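Local coordinates for endoglucanase (Mytilus edulis, PDB 1WC2), which hydrolyses internal beta-1,4-glucosidic linkages of cellulose and related beta-glucans, including soluble carboxymethylcellulose, and also has expansin activity, at residues S18-D24 against H130-G136; Q85-V89 against G144-P148; G6-R10 against Y125-L129; Q54-D58 against I99-C103; V155-S159 against P168-M172. All coordinates share one frame; numbering follows the deposited sequence. Where two conformers were deposited one is given.

Contact 1 of 5, residues S18-D24 against H130-G136; sequences STTNYHD and HLDLENG
A chi1 of -177° carries the H130 imidazole away from its own backbone N and across to S18, whose OG stands between its own N and carbonyl carbon (chi1 48°). There S18 OG and H130 ND1 form a hydrogen bond of 2.7 Å in the ring plane; N123 also bonds to the S18 hydroxyl. On the same sheet face, NE2 of H130 donates to D132 OD1 at 3.0 Å, so both ring nitrogens are held and the carboxylate is steadied by the residue two before it. D132 CB lies over the centre of the Y22 ring, 3.7 Å from its centroid, a CH-pi contact. E134, bent at chi2, turns its carboxylate to H23 and D24, just past the end of strand 14-22. H23 ND1 donates almost straight to E134 OE2 (2.7 Å), with ring and carboxylate planes 81° apart; OE2 also accepts from G136 N, and E134 OE1 takes D24 N on its syn lone pair. On the reverse face T19 CB packs against L133 CD1 at 3.9 Å; just beyond the strand end the N21 and N135 amides stack, N21 ND2 bonded to W145 O and N135 to V140 and T141. Between the faces the backbones pair as parallel strands. This pair belongs to the double-psi beta-barrel of family 45 glycoside hydrolases, and carries both probable catalytic aspartates, D24 (nucleophile) and D132 (proton donor).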
# COMPACT_ATOMS: atom_id res chain seq x y z
N SER A 18 7.99 3.51 -1.25
CA SER A 18 8.41 2.28 -1.90
C SER A 18 7.25 1.28 -1.92
O SER A 18 6.28 1.40 -1.16
CB SER A 18 9.65 1.69 -1.20
OG SER A 18 9.52 1.62 0.21
N THR A 19 7.35 0.31 -2.83
CA THR A 19 6.35 -0.74 -2.98
C THR A 19 6.99 -2.12 -3.15
O THR A 19 8.11 -2.25 -3.67
CB THR A 19 5.40 -0.49 -4.18
OG1 THR A 19 6.11 -0.60 -5.42
CG2 THR A 19 4.76 0.91 -4.11
N THR A 20 6.25 -3.15 -2.72
CA THR A 20 6.56 -4.54 -3.05
C THR A 20 5.31 -5.32 -3.42
O THR A 20 4.37 -5.40 -2.62
CB THR A 20 7.14 -5.32 -1.80
OG1 THR A 20 8.16 -4.58 -1.12
CG2 THR A 20 7.77 -6.67 -2.23
N ASN A 21 5.34 -5.97 -4.58
CA ASN A 21 4.25 -6.83 -5.01
C ASN A 21 4.28 -8.06 -4.09
O ASN A 21 5.35 -8.61 -3.84
CB ASN A 21 4.42 -7.22 -6.49
CG ASN A 21 4.07 -6.07 -7.41
OD1 ASN A 21 3.16 -5.28 -7.13
ND2 ASN A 21 4.80 -5.95 -8.51
N TYR A 22 3.13 -8.42 -3.52
CA TYR A 22 3.02 -9.56 -2.61
C TYR A 22 1.68 -10.28 -2.82
O TYR A 22 0.81 -9.79 -3.54
CB TYR A 22 3.22 -9.13 -1.13
CG TYR A 22 1.98 -8.72 -0.31
CD1 TYR A 22 1.84 -9.16 1.02
CD2 TYR A 22 1.00 -7.87 -0.80
CE1 TYR A 22 0.74 -8.78 1.79
CE2 TYR A 22 -0.11 -7.50 -0.02
CZ TYR A 22 -0.25 -7.96 1.27
OH TYR A 22 -1.35 -7.61 2.04
N HIS A 23 1.53 -11.44 -2.19
CA HIS A 23 0.26 -12.12 -2.15
C HIS A 23 -0.03 -12.60 -0.75
O HIS A 23 0.79 -13.31 -0.16
CB HIS A 23 0.21 -13.32 -3.10
CG HIS A 23 -1.01 -14.15 -2.91
ND1 HIS A 23 -2.28 -13.61 -2.94
CD2 HIS A 23 -1.17 -15.46 -2.62
CE1 HIS A 23 -3.17 -14.55 -2.71
NE2 HIS A 23 -2.53 -15.69 -2.51
N ASP A 24 -1.18 -12.22 -0.23
CA ASP A 24 -1.64 -12.70 1.06
C ASP A 24 -3.14 -12.99 0.95
O ASP A 24 -3.89 -12.09 0.53
CB ASP A 24 -1.34 -11.64 2.13
CG ASP A 24 -1.61 -12.12 3.53
OD1 ASP A 24 -2.78 -12.40 3.82
OD2 ASP A 24 -0.71 -12.23 4.40
N HIS A 130 5.86 2.70 3.10
CA HIS A 130 5.95 1.54 2.24
C HIS A 130 4.59 0.86 2.12
O HIS A 130 3.90 0.70 3.13
CB HIS A 130 6.98 0.52 2.76
CG HIS A 130 7.18 -0.65 1.86
ND1 HIS A 130 8.04 -0.60 0.79
CD2 HIS A 130 6.57 -1.86 1.83
CE1 HIS A 130 7.97 -1.76 0.14
NE2 HIS A 130 7.09 -2.54 0.76
N LEU A 131 4.22 0.46 0.90
CA LEU A 131 3.00 -0.32 0.68
C LEU A 131 3.34 -1.65 0.00
O LEU A 131 4.01 -1.67 -1.03
CB LEU A 131 2.00 0.44 -0.20
CG LEU A 131 1.42 1.75 0.37
CD1 LEU A 131 0.40 2.29 -0.62
CD2 LEU A 131 0.77 1.59 1.74
N ASP A 132 2.89 -2.75 0.59
CA ASP A 132 2.88 -4.03 -0.09
C ASP A 132 1.59 -4.06 -0.90
O ASP A 132 0.51 -3.81 -0.37
CB ASP A 132 2.93 -5.24 0.88
CG ASP A 132 4.33 -5.52 1.46
OD1 ASP A 132 5.34 -4.94 1.04
OD2 ASP A 132 4.46 -6.36 2.39
N LEU A 133 1.70 -4.31 -2.21
CA LEU A 133 0.56 -4.26 -3.12
C LEU A 133 0.11 -5.68 -3.48
O LEU A 133 0.89 -6.47 -4.00
CB LEU A 133 0.94 -3.52 -4.41
CG LEU A 133 1.62 -2.14 -4.25
CD1 LEU A 133 1.98 -1.54 -5.61
CD2 LEU A 133 0.75 -1.21 -3.45
N GLU A 134 -1.15 -5.99 -3.21
CA GLU A 134 -1.66 -7.31 -3.57
C GLU A 134 -1.54 -7.56 -5.08
O GLU A 134 -2.00 -6.75 -5.89
CB GLU A 134 -3.09 -7.48 -3.11
CG GLU A 134 -3.73 -8.82 -3.48
CD GLU A 134 -2.99 -10.05 -2.94
OE1 GLU A 134 -2.59 -10.06 -1.74
OE2 GLU A 134 -2.78 -11.03 -3.70
N ASN A 135 -0.95 -8.70 -5.44
CA ASN A 135 -0.61 -9.03 -6.84
C ASN A 135 -0.83 -10.50 -7.21
O ASN A 135 -0.32 -10.98 -8.23
CB ASN A 135 0.82 -8.63 -7.17
CG ASN A 135 1.10 -8.62 -8.68
OD1 ASN A 135 0.34 -8.01 -9.44
ND2 ASN A 135 2.15 -9.31 -9.10
N GLY A 136 -1.60 -11.20 -6.39
CA GLY A 136 -1.83 -12.62 -6.62
C GLY A 136 -2.54 -12.92 -7.94
O GLY A 136 -2.46 -14.04 -8.45

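Contact 2 of 5, residues Q85-V89 against G144-P148; sequences QGGPV and GWNNP
N147 reaches across to the backbone of Q85. Its CB lies 3.2 Å from Q85 O and also packs against G86 CA; CG continues past the same carbonyl, and ND2 ends in a hydrogen bond to Q85 O of 3.0 Å. The acceptor lies in the amide plane of N147, yet the donor stands well above the carbonyl plane of Q85, 52° out of it. The remaining atom, OD1, turns to N21 N on the neighbouring strand, so one amide joins two parts of the chain. Next along, G87 N donates to N146 O at 3.0 Å, while the N146 side chain lies against the G86-G87 peptide. V89 supplies the apolar end: CG2, anti to its backbone N, approaches W145 CD1 obliquely, and CG1 meets P148 CB, both at 4.0 Å. Three waters fill in the polar seam. One touches Q85 O and N147 O, another G87 O, G144 O and N146 N, and the third spans P88 O and G144 O, 2.6 Å from the latter. The two loops are thus joined by two direct bonds and by water bridges, largely to backbone carbonyls, with a small hydrophobic patch closing the V89 end.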
# COMPACT_ATOMS: atom_id res chain seq x y z
N GLN A 85 15.55 -4.88 -6.73
CA GLN A 85 14.30 -5.11 -5.99
C GLN A 85 13.10 -4.54 -6.75
O GLN A 85 12.10 -4.15 -6.14
CB GLN A 85 14.38 -4.46 -4.60
CG GLN A 85 15.38 -5.09 -3.65
CD GLN A 85 14.89 -6.32 -2.92
OE1 GLN A 85 13.88 -6.92 -3.27
NE2 GLN A 85 15.60 -6.67 -1.85
N GLY A 86 13.20 -4.47 -8.07
CA GLY A 86 12.16 -3.91 -8.92
C GLY A 86 12.72 -3.73 -10.32
O GLY A 86 13.80 -4.24 -10.63
N GLY A 87 11.98 -3.02 -11.17
CA GLY A 87 12.43 -2.79 -12.54
C GLY A 87 11.80 -1.58 -13.17
O GLY A 87 10.95 -0.91 -12.56
N PRO A 88 12.23 -1.28 -14.41
CA PRO A 88 11.79 -0.07 -15.12
C PRO A 88 10.28 0.02 -15.36
O PRO A 88 9.62 -1.00 -15.56
CB PRO A 88 12.55 -0.14 -16.46
CG PRO A 88 13.58 -1.16 -16.33
CD PRO A 88 13.22 -2.05 -15.19
N VAL A 89 9.77 1.25 -15.35
CA VAL A 89 8.38 1.54 -15.64
C VAL A 89 8.25 2.97 -16.20
O VAL A 89 9.06 3.83 -15.89
CB VAL A 89 7.52 1.40 -14.36
CG1 VAL A 89 7.89 2.45 -13.32
CG2 VAL A 89 6.03 1.45 -14.67
N GLY A 144 2.85 -3.68 -15.88
CA GLY A 144 4.28 -3.42 -15.99
C GLY A 144 4.88 -2.80 -14.74
O GLY A 144 6.00 -2.31 -14.78
N TRP A 145 4.14 -2.81 -13.63
CA TRP A 145 4.66 -2.29 -12.36
C TRP A 145 5.39 -3.41 -11.58
O TRP A 145 4.75 -4.27 -10.95
CB TRP A 145 3.53 -1.77 -11.48
CG TRP A 145 2.83 -0.49 -11.88
CD1 TRP A 145 2.58 -0.01 -13.14
CD2 TRP A 145 2.17 0.41 -10.97
NE1 TRP A 145 1.86 1.16 -13.06
CE2 TRP A 145 1.59 1.44 -11.74
CE3 TRP A 145 2.05 0.47 -9.57
CZ2 TRP A 145 0.88 2.50 -11.16
CZ3 TRP A 145 1.35 1.52 -8.99
CH2 TRP A 145 0.78 2.52 -9.78
N ASN A 146 6.72 -3.38 -11.63
CA ASN A 146 7.59 -4.28 -10.85
C ASN A 146 8.19 -3.47 -9.70
O ASN A 146 9.26 -2.88 -9.84
CB ASN A 146 8.67 -4.88 -11.77
CG ASN A 146 9.69 -5.78 -11.04
OD1 ASN A 146 10.71 -6.18 -11.63
ND2 ASN A 146 9.42 -6.11 -9.80
N ASN A 147 7.48 -3.42 -8.58
CA ASN A 147 7.90 -2.67 -7.40
C ASN A 147 8.36 -1.24 -7.71
O ASN A 147 9.46 -0.81 -7.32
CB ASN A 147 8.99 -3.44 -6.65
CG ASN A 147 8.54 -4.83 -6.27
OD1 ASN A 147 7.35 -5.15 -6.35
ND2 ASN A 147 9.47 -5.66 -5.82
N PRO A 148 7.53 -0.46 -8.40
CA PRO A 148 7.95 0.89 -8.76
C PRO A 148 8.17 1.78 -7.54
O PRO A 148 7.49 1.64 -6.53
CB PRO A 148 6.76 1.42 -9.57
CG PRO A 148 5.60 0.66 -9.05
CD PRO A 148 6.13 -0.71 -8.82
O HOH W 1 11.69 -1.21 -5.93
O HOH W 2 8.22 -1.36 -12.78
O HOH W 3 7.13 -1.43 -16.98

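Contact 3 of 5, residues G6-R10 against Y125-L129; sequences GNPRR and YGYEL. With ACT (acetate ion), chain B.
The two loops meet through one backbone hydrogen bond, from R9 N to G126 O (2.9 Å, 154° at the hydrogen), just after P8, which follows a cis peptide bond. R9 carries most of the side-chain contact. Its CG, anti to the carbonyl carbon (chi1 -65°), sits over a face of the Y127 ring, offset toward the rim and 4.0 Å from the centroid, a CH-pi contact; CB touches Y127 CD2 at 3.7 Å. The chain then bends at chi2, which carries NE past G126 CA at the guanidinium edge to a weak hydrogen bond with Y125 O. Beyond it NH1 is bound by C4 O. With no side chain, G126 lets R9 lie close. The ring of Y127 is fixed at its far end, where OH bonds to E149 and Q2. On the other flank P8 CB packs on E128 CB, 3.7 Å away, and its CG nears the carboxylate, whose oxygens are bonded to S15 and G120. Water joins the loops twice: one molecule donates to R9 O and accepts from E128 N, and another lies between R10 NH1 and E128 OE2, whose own separation is 5.0 Å. R10 also grips an acetate ion, probably from the crystallisation liquor, edge-on through two hydrogen bonds: NE to O and NH2 to OXT. Together these contacts lay the N-terminal loop before strand 10-11 against the loop leading into strand 129-134, a surface junction at the margin of the double-psi barrel.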
# COMPACT_ATOMS: atom_id res chain seq x y z
N GLY A 6 17.06 12.58 -0.65
CA GLY A 6 16.92 13.19 0.65
C GLY A 6 16.44 12.21 1.71
O GLY A 6 16.20 11.03 1.44
N ASN A 7 16.30 12.71 2.93
CA ASN A 7 15.88 11.92 4.07
C ASN A 7 14.70 12.62 4.75
O ASN A 7 14.88 13.71 5.33
CB ASN A 7 17.03 11.77 5.07
CG ASN A 7 16.63 11.02 6.32
OD1 ASN A 7 15.71 10.21 6.31
ND2 ASN A 7 17.35 11.28 7.41
N PRO A 8 13.49 12.07 4.69
CA PRO A 8 13.10 10.91 3.87
C PRO A 8 13.12 11.25 2.38
O PRO A 8 13.22 12.43 2.00
CB PRO A 8 11.67 10.60 4.34
CG PRO A 8 11.29 11.64 5.29
CD PRO A 8 12.36 12.63 5.44
N ARG A 9 12.98 10.22 1.56
CA ARG A 9 13.07 10.35 0.12
C ARG A 9 11.90 11.17 -0.43
O ARG A 9 10.74 10.91 -0.12
CB ARG A 9 13.05 8.95 -0.53
CG ARG A 9 14.22 8.06 -0.22
CD ARG A 9 15.33 8.13 -1.25
NE ARG A 9 16.53 7.39 -0.86
CZ ARG A 9 17.65 7.34 -1.56
NH1 ARG A 9 17.74 7.97 -2.72
NH2 ARG A 9 18.69 6.65 -1.11
N ARG A 10 12.22 12.15 -1.27
CA ARG A 10 11.24 13.04 -1.91
C ARG A 10 11.59 13.23 -3.38
O ARG A 10 12.73 13.04 -3.80
CB ARG A 10 11.20 14.40 -1.19
CG ARG A 10 10.69 14.33 0.26
CD ARG A 10 10.85 15.61 1.03
NE ARG A 10 10.07 16.72 0.49
CZ ARG A 10 8.79 16.92 0.72
NH1 ARG A 10 8.08 16.06 1.44
NH2 ARG A 10 8.19 17.98 0.19
N TYR A 125 15.81 1.87 2.70
CA TYR A 125 16.04 2.51 1.42
C TYR A 125 15.66 4.00 1.41
O TYR A 125 15.75 4.66 0.37
CB TYR A 125 15.30 1.73 0.33
CG TYR A 125 15.88 0.34 0.10
CD1 TYR A 125 15.24 -0.77 0.59
CD2 TYR A 125 17.08 0.15 -0.59
CE1 TYR A 125 15.76 -2.05 0.37
CE2 TYR A 125 17.61 -1.14 -0.81
CZ TYR A 125 16.93 -2.21 -0.34
OH TYR A 125 17.44 -3.49 -0.56
N GLY A 126 15.23 4.53 2.57
CA GLY A 126 15.01 5.96 2.77
C GLY A 126 13.57 6.45 2.73
O GLY A 126 13.35 7.65 2.87
N TYR A 127 12.59 5.57 2.53
CA TYR A 127 11.20 6.00 2.29
C TYR A 127 10.37 6.09 3.56
O TYR A 127 10.40 5.17 4.39
CB TYR A 127 10.51 5.04 1.30
CG TYR A 127 11.20 4.98 -0.05
CD1 TYR A 127 12.15 4.01 -0.33
CD2 TYR A 127 10.95 5.94 -1.02
CE1 TYR A 127 12.82 3.97 -1.55
CE2 TYR A 127 11.61 5.91 -2.25
CZ TYR A 127 12.54 4.92 -2.51
OH TYR A 127 13.24 4.85 -3.70
N GLU A 128 9.61 7.19 3.71
CA GLU A 128 8.79 7.39 4.91
C GLU A 128 7.52 6.55 4.93
O GLU A 128 6.90 6.45 5.99
CB GLU A 128 8.50 8.89 5.23
CG GLU A 128 7.56 9.61 4.29
CD GLU A 128 7.27 11.05 4.73
OE1 GLU A 128 7.48 11.43 5.90
OE2 GLU A 128 6.84 11.87 3.89
N LEU A 129 7.13 5.96 3.78
CA LEU A 129 5.97 5.07 3.68
C LEU A 129 6.35 3.90 2.76
O LEU A 129 7.06 4.09 1.77
CB LEU A 129 4.76 5.82 3.08
CG LEU A 129 3.49 4.99 2.81
CD1 LEU A 129 2.92 4.40 4.09
CD2 LEU A 129 2.45 5.85 2.10
C ACT B . 11.38 19.74 -0.93
O ACT B . 11.89 18.61 -0.80
OXT ACT B . 10.13 19.83 -0.97
CH3 ACT B . 12.22 20.98 -1.04
O HOH W 4 9.76 8.99 1.59
O HOH W 5 8.82 13.96 3.20

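Contact 4 of 5, residues Q54-D58 against I99-C103; sequences QMYFD and ITNLC
The F57 ring and L102 side chain cross at about a right angle: L102 CB stands over the ring centre, 3.8 Å from the centroid and only 6° off the ring normal, a CH-pi contact. F57 CG lies anti to its backbone N (chi1 179°), which extends the ring from helix 54-57 against N101 and L102, at the corner of the other segment. L102 CD1 touches the helix at F57 CB and, 3.5 Å away, at Q54 CA. Q54 folds at chi2 so that its amide oxygen OE1 lies against both methyls of L102, 3.6 Å from CD1, while NE2 is bonded to K62 O. The second aromatic is met differently. I99 CD1 comes to the edge of the Y56 ring, in its plane and 3.7 Å from CE2, the two side chains again roughly perpendicular; Y56 OH is held by Q71, and H68 stacks on its ring. F57 CD1 also touches N101 O at 3.5 Å. N101 OD1 receives L102 N from above its carbonyl plane and A29 N besides, which pins the corner where the chain leaves strand 94-100. The side-chain chemistry across this buried contact is therefore mainly apolar, with the polar ends of Q54 and Y56 paid for by neighbouring parts of the fold.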
# COMPACT_ATOMS: atom_id res chain seq x y z
N GLN A 54 3.86 -0.51 9.30
CA GLN A 54 3.25 -0.44 10.63
C GLN A 54 2.91 0.96 11.12
O GLN A 54 1.78 1.20 11.54
CB GLN A 54 4.15 -1.14 11.67
CG GLN A 54 3.68 -0.95 13.14
CD GLN A 54 2.38 -1.70 13.48
OE1 GLN A 54 2.40 -2.93 13.65
NE2 GLN A 54 1.26 -0.97 13.59
N MET A 55 3.87 1.87 11.14
CA MET A 55 3.59 3.16 11.77
C MET A 55 2.57 4.00 10.98
O MET A 55 1.85 4.81 11.57
CB MET A 55 4.88 3.96 11.98
CG MET A 55 5.64 3.57 13.21
SD MET A 55 4.74 4.03 14.71
CE MET A 55 4.61 5.56 14.65
N TYR A 56 2.47 3.78 9.67
CA TYR A 56 1.38 4.38 8.89
C TYR A 56 0.04 3.67 9.11
O TYR A 56 -1.01 4.32 9.24
CB TYR A 56 1.71 4.46 7.38
CG TYR A 56 0.74 5.42 6.70
CD1 TYR A 56 0.94 6.80 6.79
CD2 TYR A 56 -0.42 4.98 6.06
CE1 TYR A 56 0.03 7.70 6.25
CE2 TYR A 56 -1.34 5.88 5.51
CZ TYR A 56 -1.10 7.25 5.61
OH TYR A 56 -1.99 8.18 5.10
N PHE A 57 0.05 2.35 9.16
CA PHE A 57 -1.16 1.59 9.49
C PHE A 57 -1.80 2.12 10.78
O PHE A 57 -3.02 2.36 10.85
CB PHE A 57 -0.79 0.10 9.60
CG PHE A 57 -1.96 -0.80 9.96
CD1 PHE A 57 -2.83 -1.26 8.98
CD2 PHE A 57 -2.19 -1.17 11.27
CE1 PHE A 57 -3.91 -2.08 9.32
CE2 PHE A 57 -3.26 -1.99 11.61
CZ PHE A 57 -4.12 -2.44 10.64
N ASP A 58 -0.96 2.29 11.80
CA ASP A 58 -1.38 2.81 13.09
C ASP A 58 -0.17 3.28 13.89
O ASP A 58 0.71 2.48 14.23
CB ASP A 58 -2.11 1.74 13.92
CG ASP A 58 -2.84 2.36 15.07
OD1 ASP A 58 -2.27 2.37 16.20
OD2 ASP A 58 -3.96 2.89 14.89
N ILE A 99 -6.00 0.64 1.72
CA ILE A 99 -5.30 -0.07 2.79
C ILE A 99 -6.29 -1.05 3.45
O ILE A 99 -7.28 -0.63 4.05
CB ILE A 99 -4.71 0.91 3.83
CG1 ILE A 99 -3.61 1.77 3.18
CG2 ILE A 99 -4.18 0.16 5.04
CD1 ILE A 99 -3.15 2.95 4.03
N THR A 100 -6.01 -2.35 3.32
CA THR A 100 -6.82 -3.38 3.95
C THR A 100 -6.02 -4.24 4.93
O THR A 100 -6.59 -5.13 5.56
CB THR A 100 -7.46 -4.32 2.90
OG1 THR A 100 -6.41 -4.96 2.14
CG2 THR A 100 -8.38 -3.55 1.94
N ASN A 101 -4.72 -4.01 5.07
CA ASN A 101 -3.89 -4.89 5.88
C ASN A 101 -2.67 -4.12 6.39
O ASN A 101 -2.42 -2.97 6.01
CB ASN A 101 -3.52 -6.14 5.04
CG ASN A 101 -3.14 -7.38 5.88
OD1 ASN A 101 -3.16 -7.37 7.10
ND2 ASN A 101 -2.84 -8.46 5.19
N LEU A 102 -1.94 -4.79 7.28
CA LEU A 102 -0.72 -4.30 7.91
C LEU A 102 0.51 -5.01 7.32
O LEU A 102 0.49 -6.23 7.14
CB LEU A 102 -0.80 -4.62 9.41
CG LEU A 102 0.50 -4.54 10.22
CD1 LEU A 102 1.05 -3.13 10.28
CD2 LEU A 102 0.30 -5.09 11.61
N CYS A 103 1.57 -4.25 7.04
CA CYS A 103 2.92 -4.78 6.80
C CYS A 103 3.72 -4.59 8.09
O CYS A 103 4.17 -3.47 8.38
CB CYS A 103 3.62 -4.06 5.64
SG CYS A 103 5.34 -4.55 5.33

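Contact 5 of 5, residues V155-S159 against P168-M172; sequences VNCDS and PSNSM
N156 opens the contact with OD1 3.6 Å from N170 ND2; as N-cap of helix 157-163 it uses OD1 to accept D158 N (2.8 Å), in the carbonyl plane. At C157 the side chain turns toward the other segment, and CB rests 3.5 Å from P168 O and 3.4 Å from N170 OD1. A water accepting from C157 N donates to that same N170 oxygen, linking the first turn of helix 157-163 to the N170 side chain. D158 makes the direct bonds. Its CG, anti to the carbonyl carbon (chi1 -69°), brings the carboxylate to the start of helix 170-173: OD1 receives N170 N at 3.0 Å on its syn side, 33° out of the carboxylate plane, and OD2 receives N170 ND2 in a weak bond. A second water connects D158 OD1 to S171 N. S169 and M172 form a capping box, S169 OG accepting M172 N and S169 N giving a weak bond to M172 SD in return; the negative D158 probably suits this helix N-terminus. The N-terminal ends of two short helices thus meet: helix 157-163 follows strand 148-155 after the N-cap N156 and is tied to strand 72-78 by the C157-C72 disulfide, while C157 and P168 both rest on M98 of strand 94-100.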
# COMPACT_ATOMS: atom_id res chain seq x y z
N VAL A 155 -6.61 10.09 -1.21
CA VAL A 155 -7.73 10.43 -2.09
C VAL A 155 -9.02 9.75 -1.62
O VAL A 155 -8.99 8.82 -0.81
CB VAL A 155 -7.45 10.02 -3.56
CG1 VAL A 155 -6.29 10.82 -4.13
CG2 VAL A 155 -7.18 8.52 -3.68
N ASN A 156 -10.16 10.22 -2.12
CA ASN A 156 -11.47 9.62 -1.87
C ASN A 156 -11.61 8.34 -2.68
O ASN A 156 -11.47 8.35 -3.90
CB ASN A 156 -12.56 10.62 -2.28
CG ASN A 156 -13.95 10.17 -1.88
OD1 ASN A 156 -14.40 9.11 -2.28
ND2 ASN A 156 -14.63 10.97 -1.08
N CYS A 157 -11.88 7.23 -1.99
CA CYS A 157 -12.01 5.92 -2.63
C CYS A 157 -13.09 5.89 -3.73
O CYS A 157 -12.90 5.26 -4.77
CB CYS A 157 -12.37 4.87 -1.58
SG CYS A 157 -11.14 4.60 -0.28
N ASP A 158 -14.22 6.54 -3.48
CA ASP A 158 -15.32 6.50 -4.44
C ASP A 158 -14.97 7.15 -5.77
O ASP A 158 -15.30 6.61 -6.84
CB ASP A 158 -16.56 7.18 -3.86
CG ASP A 158 -17.18 6.40 -2.72
OD1 ASP A 158 -17.02 5.16 -2.68
OD2 ASP A 158 -17.83 6.96 -1.82
N SER A 159 -14.28 8.28 -5.71
CA SER A 159 -13.87 8.99 -6.92
C SER A 159 -12.98 8.12 -7.81
O SER A 159 -13.14 8.10 -9.03
CB SER A 159 -13.15 10.30 -6.57
OG SER A 159 -13.98 11.12 -5.77
N PRO A 168 -11.41 -0.45 -4.46
CA PRO A 168 -12.67 -0.59 -3.72
C PRO A 168 -13.32 0.74 -3.35
O PRO A 168 -12.64 1.72 -3.08
CB PRO A 168 -12.26 -1.37 -2.46
CG PRO A 168 -11.02 -2.08 -2.87
CD PRO A 168 -10.29 -1.08 -3.73
N SER A 169 -14.65 0.75 -3.32
CA SER A 169 -15.43 1.88 -2.86
C SER A 169 -15.52 1.95 -1.33
O SER A 169 -15.25 0.98 -0.62
CB SER A 169 -16.85 1.78 -3.42
OG SER A 169 -17.49 0.65 -2.86
N ASN A 170 -15.93 3.10 -0.82
CA ASN A 170 -16.22 3.22 0.60
C ASN A 170 -17.30 2.24 1.07
O ASN A 170 -17.21 1.71 2.17
CB ASN A 170 -16.59 4.66 0.96
CG ASN A 170 -15.41 5.63 0.81
OD1 ASN A 170 -14.28 5.32 1.21
ND2 ASN A 170 -15.67 6.79 0.22
N SER A 171 -18.31 2.00 0.24
CA SER A 171 -19.34 1.01 0.54
C SER A 171 -18.74 -0.38 0.78
O SER A 171 -19.15 -1.10 1.69
CB SER A 171 -20.36 0.93 -0.60
OG SER A 171 -21.26 -0.16 -0.42
N MET A 172 -17.79 -0.77 -0.06
CA MET A 172 -17.10 -2.04 0.12
C MET A 172 -16.34 -2.10 1.44
O MET A 172 -16.42 -3.11 2.15
CB MET A 172 -16.18 -2.32 -1.07
CG MET A 172 -16.98 -2.64 -2.33
SD MET A 172 -16.12 -2.44 -3.88
CE MET A 172 -15.20 -3.65 -3.77
O HOH W 6 -12.43 7.52 0.95
O HOH W 7 -19.37 3.95 -1.72

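Overall arrangement
Contact 1 is the centre to which three others attach. N21 N meets N147 OD1 at 2.8 Å and T19 OG1 meets P148 O at 2.9 Å, fastening contact 2 to strand 14-22. Contact 3 leads directly into it, S18 N lying 3.2 Å from L129 O. Contact 4, nested within the loop contact 1 closes, reaches the probable catalytic pair: C103 SG, disulfide-bonded to C113, is 3.6 Å from D132 OD2, and N101 ND2 is 4.2 Å from D24 OD1. Contacts 3 and 4 touch where L129 CD1 packs on Y56 CB. Contact 5 stands apart, its centre about 20 Å from that of contact 1, away from the active site.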